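Local coordinates for probable aminotransferase (Pseudomonas aeruginosa, PDB 5YKT), which belongs to the class-III aminotransferases and, as a dimer, binds 4'-deoxy-4'-aminopyridoxal-5'-phosphate in pockets to which both subunits contribute, at residues 83-88 with 428-433; 143-148 with 323-328; 164-169 with 229-234; 220-225 with 255-260; 287-292 with 336-341. The protein carries 1 engineered substitution. All coordinates share one frame; numbering follows the deposited sequence.

Contact 1 (83-88 with 428-433); sequences GDSGAM and HNMALT
A single water links the two backbones at M88 and T433, donating to M88 O at 2.7 Å and to T433 O at 2.6 Å. No direct hydrogen bond joins the segments. The loop 83-88, folded by a type I' turn from G83 to G86 and a type I turn from S85 to M88, faces strand 430-432 at the margin of a three-stranded antiparallel sheet. L432 does most of the apolar work: with CG anti to the backbone N (chi1 -158°), its CD2 methyl reaches M88 CB at 3.7 Å and approaches S85 OG at 3.8 Å. M430, bent at chi2 (92°), brings CE to 3.7 Å from the same OG. That hydroxyl therefore has two methyls beside it, and its polar need is met by R385 NH1. At the start of both segments, D84 OD1 lies at the edge of the H428 ring, 3.6 Å from ND1, with carboxylate and ring planes only 29° apart; OD1 is instead hydrogen-bonded to T425 OG1. M111 of the second subunit packs on D84. Since the polar ends bond to third parties, cohesion between these segments rests on methyl contacts and the water bridge.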
# COMPACT_ATOMS: atom_id res chain seq x y z
N GLY A 83 6.51 8.33 14.45
CA GLY A 83 6.22 8.09 13.03
C GLY A 83 4.80 8.41 12.64
O GLY A 83 4.21 7.75 11.78
N ASP A 84 4.22 9.42 13.30
CA ASP A 84 2.80 9.71 13.18
C ASP A 84 1.95 8.47 13.43
O ASP A 84 1.04 8.16 12.66
CB ASP A 84 2.48 10.38 11.83
CG ASP A 84 1.08 10.99 11.80
OD1 ASP A 84 0.66 11.57 12.83
OD2 ASP A 84 0.43 10.88 10.74
N SER A 85 2.29 7.77 14.51
CA SER A 85 1.64 6.53 14.96
C SER A 85 2.09 5.25 14.24
O SER A 85 1.80 4.16 14.72
CB SER A 85 0.10 6.64 14.98
OG SER A 85 -0.26 7.88 15.55
N GLY A 86 2.84 5.37 13.14
CA GLY A 86 3.39 4.19 12.49
C GLY A 86 4.41 3.41 13.32
O GLY A 86 4.65 2.22 13.08
N ALA A 87 5.04 4.09 14.28
CA ALA A 87 5.95 3.44 15.22
C ALA A 87 5.39 3.56 16.64
O ALA A 87 6.10 3.86 17.57
CB ALA A 87 7.34 4.07 15.14
N MET A 88 4.09 3.30 16.80
CA MET A 88 3.43 3.62 18.08
C MET A 88 3.96 2.87 19.30
O MET A 88 3.78 3.32 20.43
CB MET A 88 1.92 3.43 17.96
CG MET A 88 1.47 2.03 18.04
SD MET A 88 -0.32 1.94 17.96
CE MET A 88 -0.86 2.64 19.50
N HIS A 428 -1.36 16.84 14.32
CA HIS A 428 -2.33 16.73 15.41
C HIS A 428 -1.78 17.53 16.59
O HIS A 428 -0.62 17.89 16.60
CB HIS A 428 -2.49 15.26 15.84
CG HIS A 428 -2.93 14.33 14.75
ND1 HIS A 428 -2.04 13.61 13.98
CD2 HIS A 428 -4.17 13.98 14.32
CE1 HIS A 428 -2.71 12.87 13.10
NE2 HIS A 428 -4.01 13.06 13.30
N ASN A 429 -2.60 17.76 17.60
CA ASN A 429 -2.12 18.28 18.87
C ASN A 429 -2.03 17.13 19.86
O ASN A 429 -2.57 17.20 20.98
CB ASN A 429 -3.07 19.33 19.43
CG ASN A 429 -3.24 20.49 18.52
OD1 ASN A 429 -4.33 20.73 17.98
ND2 ASN A 429 -2.15 21.21 18.30
N MET A 430 -1.33 16.08 19.46
CA MET A 430 -1.36 14.82 20.20
C MET A 430 0.03 14.42 20.65
O MET A 430 1.02 14.85 20.06
CB MET A 430 -2.02 13.70 19.35
CG MET A 430 -1.13 12.97 18.36
SD MET A 430 -0.34 11.47 19.02
CE MET A 430 0.46 10.89 17.53
N ALA A 431 0.07 13.61 21.69
CA ALA A 431 1.28 12.91 22.12
C ALA A 431 0.94 11.45 22.34
O ALA A 431 -0.12 11.11 22.88
CB ALA A 431 1.81 13.50 23.41
N LEU A 432 1.85 10.57 21.94
CA LEU A 432 1.68 9.15 22.07
C LEU A 432 2.78 8.62 22.98
O LEU A 432 3.95 8.97 22.79
CB LEU A 432 1.81 8.55 20.65
CG LEU A 432 1.23 7.21 20.33
CD1 LEU A 432 -0.24 7.09 20.73
CD2 LEU A 432 1.40 7.00 18.82
N THR A 433 2.43 7.79 23.96
CA THR A 433 3.42 7.12 24.80
C THR A 433 3.64 5.70 24.32
O THR A 433 2.73 5.08 23.76
CB THR A 433 3.01 7.09 26.27
OG1 THR A 433 1.80 6.35 26.39
CG2 THR A 433 2.81 8.50 26.77
O HOH W 1 1.52 4.32 21.57

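Contact 2 (143-148 with 323-328); sequences NRFVLR and FGFGGT. With PMP (4'-deoxy-4'-aminopyridoxal-5'-phosphate), chain E.
The face of the F145 ring carries main chain as well as side chain: F325 CB and G326 N both lie over the same side of it. F325 CB makes a CH-pi contact, 3.6 Å from the centroid of the F145 ring and 20° off its normal, while G326 N approaches F145 CE2 at 3.4 Å. The F325 ring adds an offset edge-to-face pair, its edge turned to the F145 face with planes at 61° and centroids 5.8 Å apart. F145 belongs to helix 139-154, which packs on the central seven-stranded sheet of this class-III aminotransferase fold; 323-328 is a glycine-rich loop at the dimer interface. One turn on, R148 bends at chi3 (-72°) and presents its guanidinium face to G324. Two waters complete the junction: one accepts from R148 NE and donates to G324 O, the other joins R148 NH1 to F323 O. The guanidinium also reaches the second subunit, through a salt bridge to D171 and a bond to H190 O there. At T328 the segment reaches a ligand whose other partners include T140 of the second subunit: T328 N donates to O3P of 4'-deoxy-4'-aminopyridoxal-5'-phosphate at 2.9 Å, and T328 OG1 donates to the same oxygen at 2.8 Å.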
# COMPACT_ATOMS: atom_id res chain seq x y z
N ASN A 143 -9.34 -0.64 4.08
CA ASN A 143 -10.63 0.04 3.95
C ASN A 143 -11.20 -0.05 2.52
O ASN A 143 -12.40 -0.39 2.36
CB ASN A 143 -10.50 1.50 4.41
CG ASN A 143 -10.43 1.63 5.91
OD1 ASN A 143 -11.03 0.83 6.66
ND2 ASN A 143 -9.69 2.66 6.39
N ARG A 144 -10.38 0.21 1.51
CA ARG A 144 -10.85 0.13 0.12
C ARG A 144 -11.39 -1.25 -0.22
O ARG A 144 -12.44 -1.38 -0.88
CB ARG A 144 -9.72 0.43 -0.89
CG ARG A 144 -9.17 1.83 -0.83
CD ARG A 144 -8.36 2.19 -2.05
NE ARG A 144 -7.15 1.41 -2.29
CZ ARG A 144 -6.90 0.70 -3.41
NH1 ARG A 144 -7.81 0.55 -4.36
NH2 ARG A 144 -5.70 0.14 -3.56
N PHE A 145 -10.67 -2.28 0.20
CA PHE A 145 -11.02 -3.65 -0.17
C PHE A 145 -12.24 -4.13 0.58
O PHE A 145 -13.11 -4.80 0.00
CB PHE A 145 -9.83 -4.58 0.06
CG PHE A 145 -8.57 -4.23 -0.73
CD1 PHE A 145 -8.58 -3.35 -1.83
CD2 PHE A 145 -7.37 -4.82 -0.39
CE1 PHE A 145 -7.41 -3.08 -2.54
CE2 PHE A 145 -6.21 -4.55 -1.09
CZ PHE A 145 -6.23 -3.67 -2.17
N VAL A 146 -12.35 -3.78 1.85
CA VAL A 146 -13.56 -4.10 2.61
C VAL A 146 -14.77 -3.43 1.98
O VAL A 146 -15.82 -4.08 1.85
CB VAL A 146 -13.41 -3.72 4.10
CG1 VAL A 146 -14.74 -3.83 4.84
CG2 VAL A 146 -12.40 -4.63 4.77
N LEU A 147 -14.63 -2.18 1.56
CA LEU A 147 -15.74 -1.49 0.92
C LEU A 147 -16.19 -2.19 -0.37
O LEU A 147 -17.38 -2.36 -0.60
CB LEU A 147 -15.46 -0.01 0.66
CG LEU A 147 -15.35 0.85 1.92
CD1 LEU A 147 -14.95 2.27 1.56
CD2 LEU A 147 -16.62 0.87 2.76
N ARG A 148 -15.21 -2.62 -1.16
CA ARG A 148 -15.48 -3.40 -2.38
C ARG A 148 -16.28 -4.66 -2.05
O ARG A 148 -17.31 -4.94 -2.69
CB ARG A 148 -14.18 -3.76 -3.10
CG ARG A 148 -14.32 -4.77 -4.22
CD ARG A 148 -13.00 -5.00 -4.97
NE ARG A 148 -12.67 -3.86 -5.80
CZ ARG A 148 -13.20 -3.61 -7.00
NH1 ARG A 148 -14.06 -4.47 -7.57
NH2 ARG A 148 -12.87 -2.51 -7.66
N PHE A 323 -9.68 -10.12 -8.93
CA PHE A 323 -11.02 -9.70 -8.50
C PHE A 323 -11.06 -8.24 -8.01
O PHE A 323 -11.99 -7.85 -7.30
CB PHE A 323 -11.61 -10.66 -7.45
CG PHE A 323 -11.62 -12.09 -7.89
CD1 PHE A 323 -12.51 -12.52 -8.86
CD2 PHE A 323 -10.75 -13.02 -7.32
CE1 PHE A 323 -12.54 -13.85 -9.26
CE2 PHE A 323 -10.78 -14.35 -7.73
CZ PHE A 323 -11.68 -14.75 -8.69
N GLY A 324 -10.07 -7.44 -8.40
CA GLY A 324 -10.05 -6.01 -8.07
C GLY A 324 -9.41 -5.62 -6.75
O GLY A 324 -9.40 -4.45 -6.40
N PHE A 325 -8.83 -6.58 -6.03
CA PHE A 325 -8.22 -6.28 -4.74
C PHE A 325 -7.08 -7.25 -4.47
O PHE A 325 -6.77 -8.10 -5.31
CB PHE A 325 -9.26 -6.21 -3.62
CG PHE A 325 -9.86 -7.53 -3.21
CD1 PHE A 325 -10.75 -8.20 -4.03
CD2 PHE A 325 -9.56 -8.08 -1.97
CE1 PHE A 325 -11.30 -9.38 -3.64
CE2 PHE A 325 -10.10 -9.27 -1.56
CZ PHE A 325 -10.97 -9.94 -2.40
N GLY A 326 -6.47 -7.10 -3.29
CA GLY A 326 -5.23 -7.77 -2.99
C GLY A 326 -4.12 -6.89 -3.51
O GLY A 326 -4.38 -5.82 -4.04
N GLY A 327 -2.90 -7.40 -3.42
CA GLY A 327 -1.74 -6.68 -3.90
C GLY A 327 -0.53 -7.58 -3.89
O GLY A 327 -0.50 -8.55 -3.13
N THR A 328 0.45 -7.29 -4.73
CA THR A 328 1.54 -8.25 -4.98
C THR A 328 2.37 -8.59 -3.74
O THR A 328 2.78 -9.73 -3.56
CB THR A 328 2.41 -7.74 -6.13
OG1 THR A 328 1.56 -7.53 -7.27
CG2 THR A 328 3.49 -8.74 -6.51
N1 PMP E . 1.55 -2.33 -12.55
C2 PMP E . 1.85 -3.48 -13.18
C2A PMP E . 2.33 -3.47 -14.60
C3 PMP E . 1.72 -4.75 -12.45
O3 PMP E . 2.00 -5.94 -13.03
C4 PMP E . 1.25 -4.71 -11.05
C4A PMP E . 1.10 -6.01 -10.31
N4A PMP E . 2.42 -6.60 -10.22
C5 PMP E . 0.95 -3.39 -10.48
C6 PMP E . 1.12 -2.26 -11.27
C5A PMP E . 0.44 -3.26 -9.06
O4P PMP E . 1.43 -3.69 -8.14
P PMP E . 0.95 -3.95 -6.63
O1P PMP E . 0.21 -2.70 -6.20
O2P PMP E . 2.26 -4.18 -5.91
O3P PMP E . 0.09 -5.18 -6.67
O HOH W 2 -14.62 -7.39 -7.32
O HOH W 3 -10.50 -2.55 -4.61

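Contact 3 (164-169 with 229-234); sequences CNYHGS and MTNVGM. With PMP (4'-deoxy-4'-aminopyridoxal-5'-phosphate), chain C.
The 4'-deoxy-4'-aminopyridoxal-5'-phosphate pocket takes part of its wall from this contact, where Y166 and N231 meet beside the ligand. N231 CB and CG both lie 3.6 Å from Y166 CB. From there N231 ND2 donates to O3 of the ligand at 2.9 Å with an N-H...O angle of 157°. The other end of the amide, OD1, probably accepts from H428 NE2. Y166 has CG anti to the backbone N (chi1 -169°), which carries the ring along the ligand: C4A of the ligand lies in the plane of the tyrosine ring at its edge, 3.6 Å from Y166 CE2. G168 N stands over the centre of one ring face, and the ring of H322 of the second subunit meets that of Y166. Both segments are loops that follow neighbouring parallel strands, 158-162 and 220-225, of the central sheet, the usual location of the ligand site in fold type I enzymes. Behind the pocket the loops meet through apolar groups and a water. C164 CB touches V232 CG2 at 3.8 Å, while M229, its chain bent at the sulfur, sets its CE methyl 3.7 Å from C164 O. That carbonyl also accepts a hydrogen bond from a water at 2.8 Å, and the same water accepts from N231 N at 3.0 Å.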
# COMPACT_ATOMS: atom_id res chain seq x y z
N CYS A 164 -15.51 14.95 8.82
CA CYS A 164 -14.14 15.11 9.36
C CYS A 164 -13.48 13.80 9.76
O CYS A 164 -12.56 13.77 10.57
CB CYS A 164 -14.09 16.15 10.48
SG CYS A 164 -14.75 17.74 9.94
N ASN A 165 -13.89 12.71 9.10
CA ASN A 165 -13.20 11.44 9.20
C ASN A 165 -11.79 11.51 8.61
O ASN A 165 -11.46 12.44 7.86
CB ASN A 165 -13.97 10.37 8.41
CG ASN A 165 -13.87 10.56 6.90
OD1 ASN A 165 -12.85 10.24 6.30
ND2 ASN A 165 -14.93 11.09 6.28
N TYR A 166 -10.99 10.51 8.91
CA TYR A 166 -9.90 10.14 8.01
C TYR A 166 -9.75 8.65 8.01
O TYR A 166 -9.65 8.04 9.08
CB TYR A 166 -8.56 10.79 8.34
CG TYR A 166 -7.52 10.58 7.23
CD1 TYR A 166 -7.73 11.14 5.97
CD2 TYR A 166 -6.40 9.81 7.41
CE1 TYR A 166 -6.81 10.97 4.95
CE2 TYR A 166 -5.47 9.62 6.39
CZ TYR A 166 -5.68 10.19 5.16
OH TYR A 166 -4.75 10.00 4.15
N HIS A 167 -9.75 8.06 6.82
CA HIS A 167 -9.57 6.62 6.65
C HIS A 167 -8.49 6.28 5.63
O HIS A 167 -8.43 5.14 5.18
CB HIS A 167 -10.90 5.98 6.23
CG HIS A 167 -11.94 6.13 7.27
ND1 HIS A 167 -11.88 5.45 8.46
CD2 HIS A 167 -12.99 6.97 7.37
CE1 HIS A 167 -12.87 5.85 9.25
NE2 HIS A 167 -13.58 6.76 8.59
N GLY A 168 -7.64 7.25 5.29
CA GLY A 168 -6.64 7.08 4.24
C GLY A 168 -7.07 7.66 2.92
O GLY A 168 -8.03 8.43 2.84
N SER A 169 -6.36 7.26 1.87
CA SER A 169 -6.66 7.75 0.52
C SER A 169 -7.78 6.92 -0.12
O SER A 169 -7.61 6.31 -1.17
CB SER A 169 -5.38 7.81 -0.33
OG SER A 169 -4.68 6.56 -0.33
N MET A 229 -13.34 9.25 17.21
CA MET A 229 -12.66 9.94 16.11
C MET A 229 -11.36 10.55 16.60
O MET A 229 -11.33 11.09 17.71
CB MET A 229 -13.53 11.02 15.48
CG MET A 229 -14.87 10.49 14.99
SD MET A 229 -15.89 11.74 14.18
CE MET A 229 -15.02 11.96 12.62
N THR A 230 -10.30 10.41 15.82
CA THR A 230 -8.97 10.88 16.19
C THR A 230 -8.30 11.77 15.16
O THR A 230 -7.18 12.21 15.40
CB THR A 230 -8.02 9.70 16.49
OG1 THR A 230 -7.79 8.97 15.28
CG2 THR A 230 -8.60 8.81 17.57
N ASN A 231 -8.95 12.08 14.03
CA ASN A 231 -8.32 12.81 12.96
C ASN A 231 -8.88 14.22 12.75
O ASN A 231 -8.74 14.80 11.69
CB ASN A 231 -8.39 11.97 11.70
CG ASN A 231 -7.36 10.86 11.71
OD1 ASN A 231 -6.17 11.14 11.73
ND2 ASN A 231 -7.78 9.61 11.68
N VAL A 232 -9.52 14.76 13.77
CA VAL A 232 -9.96 16.16 13.78
C VAL A 232 -9.92 16.64 15.23
O VAL A 232 -10.88 17.17 15.79
CB VAL A 232 -11.37 16.29 13.14
CG1 VAL A 232 -12.43 15.50 13.90
CG2 VAL A 232 -11.75 17.76 12.96
N GLY A 233 -8.78 16.41 15.87
CA GLY A 233 -8.78 16.28 17.33
C GLY A 233 -9.55 15.02 17.67
O GLY A 233 -9.87 14.21 16.79
N MET A 234 -9.90 14.87 18.94
CA MET A 234 -10.60 13.69 19.41
C MET A 234 -12.08 13.97 19.62
O MET A 234 -12.44 14.92 20.32
CB MET A 234 -9.96 13.20 20.70
CG MET A 234 -8.67 12.46 20.46
SD MET A 234 -7.91 11.99 22.03
CE MET A 234 -6.50 11.11 21.37
N1 PMP C . -7.53 4.93 9.18
C2 PMP C . -7.27 5.86 10.12
C2A PMP C . -8.17 6.05 11.31
C3 PMP C . -6.05 6.67 10.00
O3 PMP C . -5.74 7.62 10.92
C4 PMP C . -5.16 6.49 8.85
C4A PMP C . -3.93 7.34 8.74
N4A PMP C . -3.16 7.25 9.97
C5 PMP C . -5.56 5.45 7.89
C6 PMP C . -6.74 4.74 8.10
C5A PMP C . -4.74 5.20 6.65
O4P PMP C . -3.48 4.63 6.97
P PMP C . -2.35 4.68 5.82
O1P PMP C . -1.97 6.10 5.61
O2P PMP C . -3.02 4.01 4.63
O3P PMP C . -1.23 3.88 6.42
O HOH W 4 -11.56 12.05 12.61
O HOH W 5 -9.91 14.64 8.75

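Contact 4 (220-225 with 255-260); sequences VAAVLT and ALIIDE. With PMP (4'-deoxy-4'-aminopyridoxal-5'-phosphate), chain C.
Strands 220-225 and 255-259 run parallel, their axes 4.7 Å apart at closest and 23° apart in direction, with A222 paired to A255 and T225 to I258. They are the two strands of a beta-alpha-beta unit whose connection includes helix 241-251, within the central sheet of the fold. The ladder runs from V223 N to A255 O (2.8 Å), I257 N to V223 O (2.9 Å) and T225 N to I257 O, and reaches D259 N, which donates to T225 O. It is looser at A221 and A255: A255 N bonds weakly to A221 O, and a water joins the same two atoms. On the face holding A222, L224, A255 and I257, the isoleucine is central. Its CG2 meets L224 CD1 at 3.6 Å, and its CD1 reaches A222 CB at the same distance; V146 of helix 139-154 packs on I257. On the other face, T225 and I258 lie side by side, T225 CG2 3.9 Å from I258 CD1. F162 of the adjacent strand packs against V223 and T225. D259 holds CG anti to its backbone N (chi1 -180°), directing the carboxylate to the ligand. D259 OD1 is hydrogen-bonded to T261 OG1. D259 OD2 accepts from H167 ND1 and N143 ND2, and lies 2.7 Å from N1 of 4'-deoxy-4'-aminopyridoxal-5'-phosphate.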
# COMPACT_ATOMS: atom_id res chain seq x y z
N VAL A 220 -27.19 1.76 1.19
CA VAL A 220 -25.93 1.81 1.94
C VAL A 220 -25.37 0.39 2.15
O VAL A 220 -25.98 -0.45 2.81
CB VAL A 220 -26.08 2.52 3.29
CG1 VAL A 220 -24.76 2.52 4.05
CG2 VAL A 220 -26.57 3.96 3.05
N ALA A 221 -24.19 0.16 1.61
CA ALA A 221 -23.49 -1.11 1.77
C ALA A 221 -22.81 -1.23 3.14
O ALA A 221 -22.74 -2.32 3.70
CB ALA A 221 -22.49 -1.25 0.67
N ALA A 222 -22.30 -0.11 3.67
CA ALA A 222 -21.54 -0.15 4.90
C ALA A 222 -21.45 1.23 5.54
O ALA A 222 -21.54 2.25 4.84
CB ALA A 222 -20.14 -0.67 4.63
N VAL A 223 -21.27 1.22 6.86
CA VAL A 223 -20.85 2.38 7.61
C VAL A 223 -19.39 2.17 7.98
O VAL A 223 -19.04 1.12 8.55
CB VAL A 223 -21.67 2.56 8.91
CG1 VAL A 223 -21.10 3.71 9.74
CG2 VAL A 223 -23.15 2.81 8.60
N LEU A 224 -18.54 3.14 7.63
CA LEU A 224 -17.11 3.06 7.94
C LEU A 224 -16.81 4.14 8.97
O LEU A 224 -17.14 5.29 8.74
CB LEU A 224 -16.28 3.31 6.68
CG LEU A 224 -14.76 3.47 6.84
CD1 LEU A 224 -14.15 2.23 7.49
CD2 LEU A 224 -14.08 3.71 5.50
N THR A 225 -16.18 3.78 10.08
CA THR A 225 -15.90 4.75 11.14
C THR A 225 -14.82 4.31 12.09
O THR A 225 -14.65 3.11 12.35
CB THR A 225 -17.17 5.03 11.97
OG1 THR A 225 -16.94 6.12 12.88
CG2 THR A 225 -17.67 3.79 12.74
N ALA A 255 -23.34 -3.31 6.83
CA ALA A 255 -22.07 -3.70 7.46
C ALA A 255 -21.52 -2.56 8.31
O ALA A 255 -21.48 -1.41 7.85
CB ALA A 255 -21.06 -4.06 6.40
N LEU A 256 -21.08 -2.87 9.52
CA LEU A 256 -20.41 -1.93 10.38
C LEU A 256 -18.90 -2.21 10.37
O LEU A 256 -18.46 -3.25 10.90
CB LEU A 256 -20.98 -2.03 11.79
CG LEU A 256 -20.31 -1.17 12.86
CD1 LEU A 256 -20.40 0.30 12.50
CD2 LEU A 256 -20.92 -1.44 14.23
N ILE A 257 -18.13 -1.27 9.81
CA ILE A 257 -16.68 -1.39 9.69
C ILE A 257 -16.05 -0.46 10.71
O ILE A 257 -16.23 0.77 10.64
CB ILE A 257 -16.16 -1.00 8.29
CG1 ILE A 257 -16.92 -1.72 7.16
CG2 ILE A 257 -14.66 -1.27 8.19
CD1 ILE A 257 -16.78 -1.01 5.83
N ILE A 258 -15.31 -1.04 11.65
CA ILE A 258 -14.65 -0.27 12.72
C ILE A 258 -13.14 -0.19 12.38
O ILE A 258 -12.44 -1.21 12.35
CB ILE A 258 -14.90 -0.91 14.08
CG1 ILE A 258 -16.41 -0.94 14.41
CG2 ILE A 258 -14.13 -0.19 15.17
CD1 ILE A 258 -17.04 0.42 14.56
N ASP A 259 -12.66 1.03 12.19
CA ASP A 259 -11.27 1.30 11.82
C ASP A 259 -10.49 1.72 13.07
O ASP A 259 -10.71 2.83 13.60
CB ASP A 259 -11.26 2.39 10.75
CG ASP A 259 -9.88 2.77 10.26
OD1 ASP A 259 -8.85 2.32 10.83
OD2 ASP A 259 -9.82 3.57 9.30
N GLU A 260 -9.61 0.83 13.53
CA GLU A 260 -8.86 1.01 14.76
C GLU A 260 -7.39 1.37 14.54
O GLU A 260 -6.56 1.23 15.45
CB GLU A 260 -8.99 -0.25 15.63
CG GLU A 260 -10.42 -0.45 16.11
CD GLU A 260 -10.54 -0.54 17.63
OE1 GLU A 260 -9.78 0.16 18.34
OE2 GLU A 260 -11.44 -1.25 18.09
N1 PMP C . -7.53 4.93 9.18
C2 PMP C . -7.27 5.86 10.12
C2A PMP C . -8.17 6.05 11.31
C3 PMP C . -6.05 6.67 10.00
O3 PMP C . -5.74 7.62 10.92
C4 PMP C . -5.16 6.49 8.85
C4A PMP C . -3.93 7.34 8.74
N4A PMP C . -3.16 7.25 9.97
C5 PMP C . -5.56 5.45 7.89
C6 PMP C . -6.74 4.74 8.10
C5A PMP C . -4.74 5.20 6.65
O4P PMP C . -3.48 4.63 6.97
P PMP C . -2.35 4.68 5.82
O1P PMP C . -1.97 6.10 5.61
O2P PMP C . -3.02 4.01 4.63
O3P PMP C . -1.23 3.88 6.42
O HOH W 6 -24.04 -4.67 3.91

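Contact 5 (287-292 with 336-341); sequences CIAGGI and LAAMRA
M339, A338 and I288 bury the greatest area here, and the first and last of them meet through both backbone and side chain. I288 O receives a CA-H...O contact from M339 CA at 3.3 Å, with 154° at the hydrogen, and is also hydrogen-bonded to T342 OG1, one turn further along the helix, which bonds A338 O as well. Both bring the I288 carbonyl to the helix. The side chains then cross at a slant. I288 has CG1 between the backbone N and the carbonyl carbon (chi1 64°) and runs straight on to CD1, while the M339 chain is extended beyond CG; their ends meet as I288 CD1 and M339 CE, 3.8 Å apart. In the fold, 287-292 belongs to the link between strands 281-284 and 295-299, adjacent antiparallel members of the central sheet, and helix 333-346 packs against it. A type I' turn from A289 to I292, with glycines at both of its middle positions, is closed by I292 N to A289 O at 3.0 Å. The methyl of A338 nestles into this turn: its CB is 3.4 Å from A289 O, 4.0 Å from A289 CB and 3.7 Å from I292 CD1. I100 of helix 94-104 packs on both A338 and I292. The two glycine carbonyls reach the second subunit: G290 O accepts from S108 OG and G291 O from N332 ND2, both of that subunit.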
# COMPACT_ATOMS: atom_id res chain seq x y z
N CYS A 287 1.03 -0.11 12.56
CA CYS A 287 1.68 -0.26 13.86
C CYS A 287 2.09 -1.70 14.20
O CYS A 287 2.97 -1.93 15.03
CB CYS A 287 0.81 0.29 14.98
SG CYS A 287 -0.77 -0.52 15.18
N ILE A 288 1.42 -2.67 13.58
CA ILE A 288 1.63 -4.08 13.90
C ILE A 288 2.82 -4.76 13.22
O ILE A 288 3.10 -5.90 13.53
CB ILE A 288 0.35 -4.91 13.62
CG1 ILE A 288 0.00 -4.92 12.12
CG2 ILE A 288 -0.81 -4.39 14.46
CD1 ILE A 288 -1.26 -5.68 11.78
N ALA A 289 3.52 -4.10 12.30
CA ALA A 289 4.59 -4.76 11.54
C ALA A 289 5.91 -4.00 11.47
O ALA A 289 6.67 -4.12 10.53
CB ALA A 289 4.10 -5.08 10.12
N GLY A 290 6.20 -3.23 12.52
CA GLY A 290 7.53 -2.69 12.74
C GLY A 290 8.11 -1.77 11.69
O GLY A 290 9.33 -1.71 11.52
N GLY A 291 7.24 -1.04 10.99
CA GLY A 291 7.67 -0.18 9.89
C GLY A 291 7.57 -0.78 8.51
O GLY A 291 7.87 -0.11 7.51
N ILE A 292 7.18 -2.04 8.42
CA ILE A 292 6.87 -2.63 7.13
C ILE A 292 5.41 -2.22 6.83
O ILE A 292 4.52 -2.52 7.61
CB ILE A 292 6.97 -4.15 7.14
CG1 ILE A 292 8.37 -4.59 7.57
CG2 ILE A 292 6.62 -4.72 5.77
CD1 ILE A 292 8.37 -5.99 8.07
N LEU A 336 4.39 -10.87 8.00
CA LEU A 336 3.86 -11.83 8.97
C LEU A 336 4.87 -12.09 10.09
O LEU A 336 4.47 -12.24 11.25
CB LEU A 336 3.43 -13.13 8.29
CG LEU A 336 1.99 -13.18 7.74
CD1 LEU A 336 0.99 -13.19 8.87
CD2 LEU A 336 1.65 -12.04 6.79
N ALA A 337 6.17 -12.11 9.77
CA ALA A 337 7.20 -12.26 10.79
C ALA A 337 7.16 -11.09 11.78
O ALA A 337 7.24 -11.30 12.98
CB ALA A 337 8.58 -12.36 10.17
N ALA A 338 7.04 -9.88 11.26
CA ALA A 338 6.99 -8.69 12.10
C ALA A 338 5.72 -8.65 12.95
O ALA A 338 5.77 -8.29 14.13
CB ALA A 338 7.11 -7.44 11.25
N MET A 339 4.59 -9.02 12.37
CA MET A 339 3.32 -9.13 13.13
C MET A 339 3.40 -10.13 14.26
O MET A 339 2.95 -9.86 15.37
CB MET A 339 2.15 -9.50 12.21
CG MET A 339 1.75 -8.40 11.29
SD MET A 339 0.45 -9.04 10.20
CE MET A 339 0.44 -7.71 9.01
N ARG A 340 3.99 -11.30 13.99
CA ARG A 340 4.12 -12.30 15.04
C ARG A 340 4.91 -11.75 16.22
O ARG A 340 4.50 -11.86 17.38
CB ARG A 340 4.75 -13.56 14.48
CG ARG A 340 4.98 -14.62 15.52
CD ARG A 340 5.36 -15.92 14.88
NE ARG A 340 5.44 -16.99 15.87
CZ ARG A 340 5.53 -18.28 15.56
NH1 ARG A 340 5.60 -18.67 14.28
NH2 ARG A 340 5.56 -19.18 16.53
N ALA A 341 6.05 -11.13 15.93
CA ALA A 341 6.87 -10.52 16.99
C ALA A 341 6.13 -9.45 17.74
O ALA A 341 6.20 -9.38 18.98
CB ALA A 341 8.15 -9.97 16.41

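From the N terminus, contact 1 opens at 83-88 and closes last, at 428-433, so the other four nest inside its loop; it ties the early part of the chain to the C-terminal three-stranded sheet. Contact 2 opens next, and within its loop lie contacts 3 and 4, which cross: 164-169 opens, 220-225 follows, then 229-234 and 255-260 close them. Contacts 3 and 4 and N143 of contact 2 gather central-sheet strands and helix 139-154 round one ligand; the 323-328 end of contact 2 reaches the other. Contact 5 opens at 287-292, before contact 2 closes at 323-328, so those two cross, whereas it follows contacts 3 and 4 in series. M88 packing on C287 joins contacts 1 and 5.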